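Long-range contacts in Pdx2 protein (Plasmodium falciparum, PDB 2ABW), which hydrolyses glutamine to glutamate and ammonia as the glutaminase subunit of the plasmodial pyridoxal 5'-phosphate synthase, the ammonia being channelled to the active site of Pdx1: residues His21-Leu25 and Leu200-Gln206; Asp129-Leu135 and Asp147-Ile153; Glu186-Leu191 and Tyr208-Lys212. All coordinates share one frame; numbering follows the deposited sequence. Where two conformers were deposited one is given.

How the contacts relate
The three contacts fall within one glutaminase domain and illustrate how a mixed sheet and a single late helix can tie distant parts of a chain together. Helix 204-219 serves contacts 1 and 3, whose centres lie about 15 Å apart and whose segments interleave along the chain; Phe22 and Phe209 touch where the two meet. Contact 2, the hairpin at the outer end of the sheet, forms between residues enclosed by the 21-25/200-206 pairing and touches it through Leu200 and His202 on Thr149. Contacts 2 and 3 reach the same sheet, about 20 Å between centres, without touching. Contacts 1 and 2 adjoin the catalytic residues; contact 3 lies away from them.

Contact 1 (His21-Leu25 and Leu200-Gln206); sequences HFIKL and LPHTAFQ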
loop_
_atom_site.group_PDB
_atom_site.type_symbol
_atom_site.label_atom_id
_atom_site.label_comp_id
_atom_site.label_asym_id
_atom_site.label_seq_id
_atom_site.Cartn_x
_atom_site.Cartn_y
_atom_site.Cartn_z
ATOM N N HIS A 21 8.813 -8.507 -7.462
ATOM C CA HIS A 21 8.826 -7.198 -8.114
ATOM C C HIS A 21 9.817 -6.202 -7.498
ATOM O O HIS A 21 10.370 -5.383 -8.218
ATOM C CB HIS A 21 7.439 -6.587 -8.202
ATOM C CG HIS A 21 7.012 -6.322 -9.600
ATOM N ND1 HIS A 21 6.593 -7.353 -10.391
ATOM C CD2 HIS A 21 6.795 -5.181 -10.290
ATOM C CE1 HIS A 21 6.151 -6.850 -11.548
ATOM N NE2 HIS A 21 6.351 -5.544 -11.544
ATOM N N PHE A 22 10.105 -6.320 -6.199
ATOM C CA PHE A 22 11.196 -5.534 -5.684
ATOM C C PHE A 22 12.579 -6.084 -6.042
ATOM O O PHE A 22 13.504 -5.380 -6.256
ATOM C CB PHE A 22 11.080 -5.471 -4.167
ATOM C CG PHE A 22 10.116 -4.385 -3.676
ATOM C CD1 PHE A 22 10.555 -3.130 -3.453
ATOM C CD2 PHE A 22 8.772 -4.702 -3.430
ATOM C CE1 PHE A 22 9.635 -2.121 -3.051
ATOM C CE2 PHE A 22 7.874 -3.728 -3.021
ATOM C CZ PHE A 22 8.291 -2.462 -2.782
ATOM N N ILE A 23 12.713 -7.414 -6.032
ATOM C CA ILE A 23 13.968 -8.037 -6.467
ATOM C C ILE A 23 14.281 -7.633 -7.888
ATOM O O ILE A 23 15.453 -7.471 -8.188
ATOM C CB ILE A 23 13.905 -9.533 -6.285
ATOM C CG1 ILE A 23 13.811 -9.848 -4.768
ATOM C CG2 ILE A 23 15.156 -10.162 -6.863
ATOM C CD1 ILE A 23 14.860 -9.226 -3.910
ATOM N N LYS A 24 13.271 -7.402 -8.729
ATOM C CA LYS A 24 13.499 -7.017 -10.108
ATOM C C LYS A 24 14.177 -5.630 -10.210
ATOM O O LYS A 24 14.687 -5.262 -11.285
ATOM C CB LYS A 24 12.223 -6.898 -10.901
ATOM C CG LYS A 24 11.591 -8.157 -11.298
ATOM C CD LYS A 24 10.235 -7.862 -12.042
ATOM C CE LYS A 24 10.459 -7.399 -13.455
ATOM N NZ LYS A 24 9.101 -7.446 -14.303
ATOM N N LEU A 25 14.085 -4.847 -9.185
ATOM C CA LEU A 25 14.816 -3.572 -9.136
ATOM C C LEU A 25 16.329 -3.757 -9.238
ATOM O O LEU A 25 17.051 -2.832 -9.663
ATOM C CB LEU A 25 14.537 -2.766 -7.877
ATOM C CG LEU A 25 13.052 -2.273 -7.661
ATOM C CD1 LEU A 25 12.813 -1.711 -6.236
ATOM C CD2 LEU A 25 12.694 -1.339 -8.814
ATOM N N LEU A 200 2.041 -6.040 -13.545
ATOM C CA LEU A 200 2.587 -5.465 -14.794
ATOM C C LEU A 200 4.091 -5.533 -14.753
ATOM O O LEU A 200 4.712 -5.558 -13.697
ATOM C CB LEU A 200 2.111 -4.041 -15.020
ATOM C CG LEU A 200 0.628 -3.900 -15.174
ATOM C CD1 LEU A 200 0.339 -2.349 -15.323
ATOM C CD2 LEU A 200 0.062 -4.657 -16.401
ATOM N N PRO A 201 4.730 -5.660 -15.909
ATOM C CA PRO A 201 6.165 -5.880 -15.808
ATOM C C PRO A 201 6.941 -4.753 -15.161
ATOM O O PRO A 201 7.912 -5.038 -14.459
ATOM C CB PRO A 201 6.587 -6.149 -17.263
ATOM C CG PRO A 201 5.325 -6.738 -17.894
ATOM C CD PRO A 201 4.197 -5.895 -17.251
ATOM N N HIS A 202 6.508 -3.500 -15.360
ATOM C CA HIS A 202 7.354 -2.375 -14.896
ATOM C C HIS A 202 7.352 -2.317 -13.392
ATOM O O HIS A 202 6.462 -2.883 -12.750
ATOM C CB HIS A 202 6.969 -1.053 -15.446
ATOM C CG HIS A 202 5.739 -0.456 -14.860
ATOM N ND1 HIS A 202 4.488 -0.398 -15.473
ATOM C CD2 HIS A 202 5.610 0.246 -13.701
ATOM C CE1 HIS A 202 3.637 0.235 -14.645
ATOM N NE2 HIS A 202 4.308 0.636 -13.583
ATOM N N THR A 203 8.359 -1.624 -12.867
ATOM C CA THR A 203 8.620 -1.622 -11.421
ATOM C C THR A 203 8.547 -0.178 -10.848
ATOM O O THR A 203 9.187 0.111 -9.829
ATOM C CB THR A 203 9.992 -2.237 -11.061
ATOM O OG1 THR A 203 11.005 -1.601 -11.828
ATOM C CG2 THR A 203 10.006 -3.801 -11.343
ATOM N N ALA A 204 7.817 0.710 -11.479
ATOM C CA ALA A 204 7.906 2.173 -11.147
ATOM C C ALA A 204 7.522 2.392 -9.705
ATOM O O ALA A 204 8.194 3.153 -8.991
ATOM C CB ALA A 204 6.965 2.949 -12.039
ATOM N N PHE A 205 6.399 1.827 -9.233
ATOM C CA PHE A 205 5.950 2.112 -7.861
ATOM C C PHE A 205 6.872 1.481 -6.805
ATOM O O PHE A 205 7.036 1.985 -5.687
ATOM C CB PHE A 205 4.487 1.767 -7.670
ATOM C CG PHE A 205 3.571 2.802 -8.369
ATOM C CD1 PHE A 205 3.297 2.671 -9.704
ATOM C CD2 PHE A 205 3.158 3.940 -7.696
ATOM C CE1 PHE A 205 2.537 3.642 -10.357
ATOM C CE2 PHE A 205 2.375 4.903 -8.371
ATOM C CZ PHE A 205 2.155 4.771 -9.683
ATOM N N GLN A 206 7.402 0.305 -7.156
ATOM C CA GLN A 206 8.391 -0.309 -6.297
ATOM C C GLN A 206 9.616 0.590 -6.141
ATOM O O GLN A 206 10.157 0.805 -5.024
ATOM C CB GLN A 206 8.839 -1.692 -6.832
ATOM C CG GLN A 206 7.736 -2.741 -6.687
ATOM C CD GLN A 206 6.694 -2.741 -7.769
ATOM O OE1 GLN A 206 6.848 -2.026 -8.732
ATOM N NE2 GLN A 206 5.670 -3.600 -7.618
#
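In this class I glutaminase domain, the loop that follows the charge-relay residues His196 and Glu198 leads into helix 204-219, and helix 16-23 and the residues after it pack against that passage, His21 foremost. The imidazole NE2 of His21 gives a hydrogen bond to the carbonyl O of His202, 2.9 Å away and in the ring plane, at the edge. The bond is bent, 138° at the hydrogen, and the donor stands above the carbonyl plane. Three residues on, Lys24 reaches the same loop: Lys24 NZ meets Pro201 O at 2.7 Å, in the carbonyl plane and on a lone pair. A bend at chi3 (77°) in the otherwise extended outer chain of Lys24 brings the ammonium there, while its CD lies over one face of the His21 ring, toward the rim.

Apolar contacts continue toward the helix. The methyl CG2 of Thr203 sits 3.7 Å from CD2 of His21 and also touches CB of Lys24, and CD2 of Leu25 packs on CB of Thr203 at 3.6 Å. Deeper still, CG of Gln206 stands over the centre of the Phe22 ring, 3.8 Å from the centroid and 10° off the normal, a CH-pi contact. Trp84 of strand 83-86 touches both of these side chains.

The imidazole of His21 and the ammonium of Lys24 each donate a hydrogen bond to a main-chain carbonyl of one loop, which probably helps to hold the His21 ring in its rotation. Since the side chain of His21 lies about 4 Å from that of Glu198, the arrangement is consistent with a second-shell part for His21 beside the catalytic residues.

Contact 2 (Asp129-Leu135 and Asp147-Ile153); sequences DSFICSL and DLTAACI
Cys152, Ala150 and Leu135 lie at the heart of the beta hairpin formed by strands 130-137 and 149-153, the latter an outermost strand of the large mixed sheet. Cys152 faces Phe131 in a hydrogen-bonded antiparallel pair: Cys152 N gives to Phe131 O at 2.9 Å, nearly along the C=O axis, and Phe131 N returns a bond to Cys152 O. On the face shared by these two residues, the Phe131 ring folds over its partner. Its chi1 of 59° sets CG between the backbone N and the carbonyl carbon, so that the ring swings back across the strand pair. CB of Cys152 then lies over one ring face, toward the rim, 3.8 Å from the centroid, a CH-pi contact; the sulfur is oblique to the ring at 4.5 Å from the same centroid. The His174 ring stacks with that of Phe131.

Two residues along, Ala150 repeats the pattern with Cys133, each N bonded to the other's O at 2.9 Å. CB of Ala150 touches two neighbours of the facing segment, Cys133 SG at 3.8 Å and Leu135 CD2 at 3.7 Å. Leu135 N also bonds to Leu148 O, and the Leu135 side chain touches Phe205 of helix 204-219.

The other face carries Ile132, Thr149 and Ile153, where CG2 of Ile132 meets CB of Thr149. Ile153 belongs to the glutamine-binding site, and its side chain lies about 4 Å from that of His196 of the charge relay; Ala151 on the same strand shares a backbone hydrogen bond with His196. Toward the hairpin's connecting loop, one water accepts from Leu148 N and donates to Leu135 O at 2.9 Å.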
loop_
_atom_site.group_PDB
_atom_site.type_symbol
_atom_site.label_atom_id
_atom_site.label_comp_id
_atom_site.label_asym_id
_atom_site.label_seq_id
_atom_site.Cartn_x
_atom_site.Cartn_y
_atom_site.Cartn_z
ATOM N N ASP A 129 -14.655 -5.424 -14.484
ATOM C CA ASP A 129 -13.870 -5.129 -13.292
ATOM C C ASP A 129 -12.342 -5.491 -13.312
ATOM O O ASP A 129 -11.681 -5.451 -12.288
ATOM C CB ASP A 129 -14.609 -5.554 -11.981
ATOM C CG ASP A 129 -14.732 -7.081 -11.794
ATOM O OD1 ASP A 129 -14.492 -7.837 -12.773
ATOM O OD2 ASP A 129 -15.109 -7.523 -10.661
ATOM N N SER A 130 -11.819 -5.813 -14.488
ATOM C CA SER A 130 -10.381 -5.847 -14.749
ATOM C C SER A 130 -10.009 -5.069 -15.992
ATOM O O SER A 130 -10.633 -5.216 -17.052
ATOM C CB SER A 130 -9.863 -7.282 -14.908
ATOM O OG SER A 130 -9.895 -7.696 -16.257
ATOM N N PHE A 131 -8.969 -4.261 -15.900
ATOM C CA PHE A 131 -8.521 -3.477 -16.992
ATOM C C PHE A 131 -7.136 -2.911 -16.696
ATOM O O PHE A 131 -6.750 -2.867 -15.542
ATOM C CB PHE A 131 -9.525 -2.341 -17.282
ATOM C CG PHE A 131 -9.749 -1.409 -16.129
ATOM C CD1 PHE A 131 -8.963 -0.314 -15.958
ATOM C CD2 PHE A 131 -10.826 -1.604 -15.270
ATOM C CE1 PHE A 131 -9.166 0.566 -14.849
ATOM C CE2 PHE A 131 -11.045 -0.755 -14.180
ATOM C CZ PHE A 131 -10.235 0.351 -13.995
ATOM N N ILE A 132 -6.443 -2.575 -17.754
ATOM C CA ILE A 132 -5.200 -1.810 -17.680
ATOM C C ILE A 132 -5.512 -0.345 -18.053
ATOM O O ILE A 132 -6.138 -0.076 -19.125
ATOM C CB ILE A 132 -4.146 -2.365 -18.560
ATOM C CG1 ILE A 132 -3.711 -3.751 -18.015
ATOM C CG2 ILE A 132 -2.973 -1.412 -18.583
ATOM C CD1 ILE A 132 -2.820 -4.563 -18.963
ATOM N N CYS A 133 -5.155 0.572 -17.164
ATOM C CA CYS A 133 -5.314 1.969 -17.393
ATOM C C CYS A 133 -3.960 2.669 -17.541
ATOM O O CYS A 133 -2.937 2.234 -17.070
ATOM C CB CYS A 133 -6.168 2.593 -16.292
ATOM S SG CYS A 133 -5.464 2.526 -14.733
ATOM N N SER A 134 -3.983 3.780 -18.274
ATOM C CA SER A 134 -2.887 4.698 -18.345
ATOM C C SER A 134 -2.954 5.628 -17.135
ATOM O O SER A 134 -4.028 6.192 -16.823
ATOM C CB SER A 134 -3.015 5.576 -19.594
ATOM O OG SER A 134 -1.765 6.178 -19.874
ATOM N N LEU A 135 -1.817 5.906 -16.487
ATOM C CA LEU A 135 -1.806 6.778 -15.291
ATOM C C LEU A 135 -1.330 8.170 -15.594
ATOM O O LEU A 135 -0.366 8.350 -16.400
ATOM C CB LEU A 135 -0.841 6.150 -14.273
ATOM C CG LEU A 135 -1.234 4.775 -13.691
ATOM C CD1 LEU A 135 -0.050 4.283 -12.734
ATOM C CD2 LEU A 135 -2.591 4.854 -12.948
ATOM N N ASP A 147 3.687 7.622 -19.639
ATOM C CA ASP A 147 2.814 6.560 -20.111
ATOM C C ASP A 147 2.919 5.257 -19.370
ATOM O O ASP A 147 2.748 4.172 -19.939
ATOM C CB ASP A 147 2.828 6.395 -21.604
ATOM C CG ASP A 147 2.281 7.657 -22.302
ATOM O OD1 ASP A 147 1.167 8.131 -21.962
ATOM O OD2 ASP A 147 3.044 8.174 -23.141
ATOM N N LEU A 148 3.001 5.373 -18.059
ATOM C CA LEU A 148 2.946 4.142 -17.295
ATOM C C LEU A 148 1.543 3.664 -17.125
ATOM O O LEU A 148 0.602 4.448 -17.243
ATOM C CB LEU A 148 3.555 4.329 -15.894
ATOM C CG LEU A 148 5.082 4.491 -15.856
ATOM C CD1 LEU A 148 5.548 5.017 -14.515
ATOM C CD2 LEU A 148 5.752 3.123 -16.167
ATOM N N THR A 149 1.402 2.379 -16.830
ATOM C CA THR A 149 0.122 1.722 -16.757
ATOM C C THR A 149 -0.071 1.082 -15.379
ATOM O O THR A 149 0.865 0.924 -14.604
ATOM C CB THR A 149 0.032 0.619 -17.805
ATOM O OG1 THR A 149 1.258 -0.128 -17.788
ATOM C CG2 THR A 149 -0.119 1.323 -19.141
ATOM N N ALA A 150 -1.337 0.786 -15.103
ATOM C CA ALA A 150 -1.733 0.105 -13.902
ATOM C C ALA A 150 -2.765 -0.942 -14.220
ATOM O O ALA A 150 -3.670 -0.743 -15.032
ATOM C CB ALA A 150 -2.398 1.113 -12.954
ATOM N N ALA A 151 -2.678 -2.072 -13.506
ATOM C CA ALA A 151 -3.668 -3.137 -13.638
ATOM C C ALA A 151 -4.660 -3.111 -12.487
ATOM O O ALA A 151 -4.305 -3.370 -11.319
ATOM C CB ALA A 151 -2.913 -4.479 -13.693
ATOM N N CYS A 152 -5.912 -2.747 -12.814
ATOM C CA CYS A 152 -6.937 -2.665 -11.811
ATOM C C CYS A 152 -7.796 -3.895 -11.877
ATOM O O CYS A 152 -8.422 -4.090 -12.872
ATOM C CB CYS A 152 -7.845 -1.482 -12.111
ATOM S SG CYS A 152 -7.023 0.083 -11.733
ATOM N N ILE A 153 -7.749 -4.713 -10.848
ATOM C CA ILE A 153 -8.576 -5.927 -10.782
ATOM C C ILE A 153 -9.438 -5.902 -9.527
ATOM O O ILE A 153 -8.940 -6.051 -8.423
ATOM C CB ILE A 153 -7.698 -7.177 -10.842
ATOM C CG1 ILE A 153 -6.855 -7.171 -12.128
ATOM C CG2 ILE A 153 -8.589 -8.450 -10.922
ATOM C CD1 ILE A 153 -6.055 -8.395 -12.209
HETATM O O HOH W 1 -0.399 8.542 -19.739
HETATM O O HOH W 2 0.012 4.538 -21.098
HETATM O O HOH W 3 2.418 7.680 -16.551
#

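Contact 3 (Glu186-Leu191 and Tyr208-Lys212); sequences EQNNCL and YFYEK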
loop_
_atom_site.group_PDB
_atom_site.type_symbol
_atom_site.label_atom_id
_atom_site.label_comp_id
_atom_site.label_asym_id
_atom_site.label_seq_id
_atom_site.Cartn_x
_atom_site.Cartn_y
_atom_site.Cartn_z
ATOM N N GLU A 186 -0.674 9.639 -1.445
ATOM C CA GLU A 186 0.448 9.610 -0.518
ATOM C C GLU A 186 0.167 10.609 0.586
ATOM O O GLU A 186 -0.239 11.756 0.323
ATOM C CB GLU A 186 1.741 9.936 -1.298
ATOM C CG GLU A 186 3.025 9.749 -0.435
ATOM C CD GLU A 186 4.293 9.763 -1.287
ATOM O OE1 GLU A 186 4.220 10.229 -2.462
ATOM O OE2 GLU A 186 5.362 9.441 -0.794
ATOM N N GLN A 187 0.434 10.244 1.819
ATOM C CA GLN A 187 0.184 11.158 2.953
ATOM C C GLN A 187 1.280 10.854 3.979
ATOM O O GLN A 187 1.300 9.746 4.491
ATOM C CB GLN A 187 -1.168 10.941 3.616
ATOM C CG GLN A 187 -1.437 11.996 4.709
ATOM C CD GLN A 187 -2.752 11.854 5.317
ATOM O OE1 GLN A 187 -3.568 10.988 4.914
ATOM N NE2 GLN A 187 -2.992 12.678 6.371
ATOM N N ASN A 188 2.159 11.835 4.194
ATOM C CA ASN A 188 3.243 11.651 5.169
ATOM C C ASN A 188 3.990 10.361 4.765
ATOM O O ASN A 188 4.326 10.221 3.572
ATOM C CB ASN A 188 2.724 11.601 6.583
ATOM C CG ASN A 188 1.914 12.809 6.998
ATOM O OD1 ASN A 188 2.397 13.902 6.877
ATOM N ND2 ASN A 188 0.642 12.592 7.429
ATOM N N ASN A 189 4.172 9.416 5.692
ATOM C CA ASN A 189 4.890 8.190 5.439
ATOM C C ASN A 189 4.145 7.054 4.732
ATOM O O ASN A 189 4.677 5.945 4.548
ATOM C CB ASN A 189 5.447 7.648 6.753
ATOM C CG ASN A 189 4.397 7.463 7.808
ATOM O OD1 ASN A 189 3.677 8.400 8.132
ATOM N ND2 ASN A 189 4.311 6.234 8.424
ATOM N N CYS A 190 2.898 7.313 4.332
ATOM C CA CYS A 190 2.004 6.333 3.753
ATOM C C CYS A 190 1.725 6.496 2.274
ATOM O O CYS A 190 1.466 7.592 1.809
ATOM C CB CYS A 190 0.653 6.378 4.460
ATOM S SG CYS A 190 0.778 6.049 6.265
ATOM N N LEU A 191 1.790 5.395 1.544
ATOM C CA LEU A 191 1.491 5.355 0.141
ATOM C C LEU A 191 0.425 4.362 -0.039
ATOM O O LEU A 191 0.448 3.266 0.535
ATOM C CB LEU A 191 2.745 4.900 -0.640
ATOM C CG LEU A 191 2.640 4.606 -2.114
ATOM C CD1 LEU A 191 2.323 5.934 -2.886
ATOM C CD2 LEU A 191 3.925 3.981 -2.631
ATOM N N TYR A 208 9.742 3.851 -6.565
ATOM C CA TYR A 208 9.319 5.038 -5.810
ATOM C C TYR A 208 9.265 4.733 -4.323
ATOM O O TYR A 208 9.740 5.498 -3.469
ATOM C CB TYR A 208 7.952 5.465 -6.254
ATOM C CG TYR A 208 7.486 6.726 -5.639
ATOM C CD1 TYR A 208 8.062 7.947 -6.013
ATOM C CD2 TYR A 208 6.501 6.763 -4.727
ATOM C CE1 TYR A 208 7.611 9.133 -5.448
ATOM C CE2 TYR A 208 6.023 7.938 -4.214
ATOM C CZ TYR A 208 6.578 9.119 -4.567
ATOM O OH TYR A 208 6.168 10.376 -4.063
ATOM N N PHE A 209 8.681 3.598 -3.993
ATOM C CA PHE A 209 8.572 3.240 -2.538
ATOM C C PHE A 209 9.982 2.969 -1.994
ATOM O O PHE A 209 10.281 3.381 -0.863
ATOM C CB PHE A 209 7.677 2.045 -2.299
ATOM C CG PHE A 209 7.469 1.765 -0.828
ATOM C CD1 PHE A 209 6.789 2.729 -0.053
ATOM C CD2 PHE A 209 7.884 0.617 -0.198
ATOM C CE1 PHE A 209 6.639 2.530 1.293
ATOM C CE2 PHE A 209 7.703 0.428 1.147
ATOM C CZ PHE A 209 7.115 1.378 1.864
ATOM N N TYR A 210 10.859 2.323 -2.732
ATOM C CA TYR A 210 12.234 2.126 -2.263
ATOM C C TYR A 210 12.873 3.499 -1.931
ATOM O O TYR A 210 13.501 3.661 -0.867
ATOM C CB TYR A 210 13.035 1.418 -3.327
ATOM C CG TYR A 210 14.475 1.394 -2.967
ATOM C CD1 TYR A 210 15.002 0.498 -2.073
ATOM C CD2 TYR A 210 15.361 2.348 -3.449
ATOM C CE1 TYR A 210 16.346 0.529 -1.715
ATOM C CE2 TYR A 210 16.695 2.389 -3.101
ATOM C CZ TYR A 210 17.197 1.511 -2.184
ATOM O OH TYR A 210 18.542 1.473 -1.759
ATOM N N GLU A 211 12.786 4.459 -2.833
ATOM C CA GLU A 211 13.379 5.760 -2.612
ATOM C C GLU A 211 12.754 6.423 -1.378
ATOM O O GLU A 211 13.495 7.054 -0.611
ATOM C CB GLU A 211 13.200 6.591 -3.856
ATOM C CG GLU A 211 14.099 6.199 -4.970
ATOM C CD GLU A 211 15.556 6.517 -4.747
ATOM O OE1 GLU A 211 15.864 7.450 -3.995
ATOM O OE2 GLU A 211 16.436 5.883 -5.330
ATOM N N LYS A 212 11.463 6.177 -1.131
ATOM C CA LYS A 212 10.798 6.706 0.069
ATOM C C LYS A 212 11.442 6.173 1.324
ATOM O O LYS A 212 11.725 6.850 2.318
ATOM C CB LYS A 212 9.334 6.362 0.050
ATOM C CG LYS A 212 8.501 7.041 1.071
ATOM C CD LYS A 212 7.016 6.773 0.799
ATOM C CE LYS A 212 6.074 7.337 1.929
ATOM N NZ LYS A 212 6.057 8.804 1.714
#
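Glu186 and the pair Tyr208 and Lys212 approach from opposite directions, and because Tyr208 and Lys212 lie one helical turn apart, the carboxylate meets both. The phenol hydroxyl OH of Tyr208 donates a short hydrogen bond to OE1 of Glu186 at 2.5 Å, using the syn lone pair of that oxygen. The acceptor lies at the edge of the ring, in its plane, while the planes of carboxylate and ring stand 74° apart. The second oxygen of Glu186, OE2, takes NZ of Lys212 at 2.7 Å through its anti lone pair, forming a salt bridge. With CG anti to the backbone N (chi1 -173°) and the chain extended beyond it, Glu186 spans the gap from strand to helix.

Lys212 is itself extended until its last torsion, where a turn to 75° points NZ away from the line of the chain. That turn gives Lys212 NZ a second acceptor, Asn188 O, 2.9 Å away and in the carbonyl plane, and leaves Lys212 CE 3.3 Å from Asn189 O. These carbonyls belong to the type II' beta turn, Gln187 to Cys190, that joins strands 180-187 and 190-193 as a beta hairpin within the large mixed sheet; helix 204-219 lies against it. Asn188 ND2 bonds to the Glu165 carboxylate, and Asn189 ND2 to the carbonyl oxygens of Lys81 and Ile76.

Beside the polar group, CD2 of Leu191 touches both rings. Leu191 CD2 lies at the edge of the Tyr208 ring, 4.3 Å from Tyr208 CD2, and 4.1 Å from Phe209 CD1, oblique to that ring.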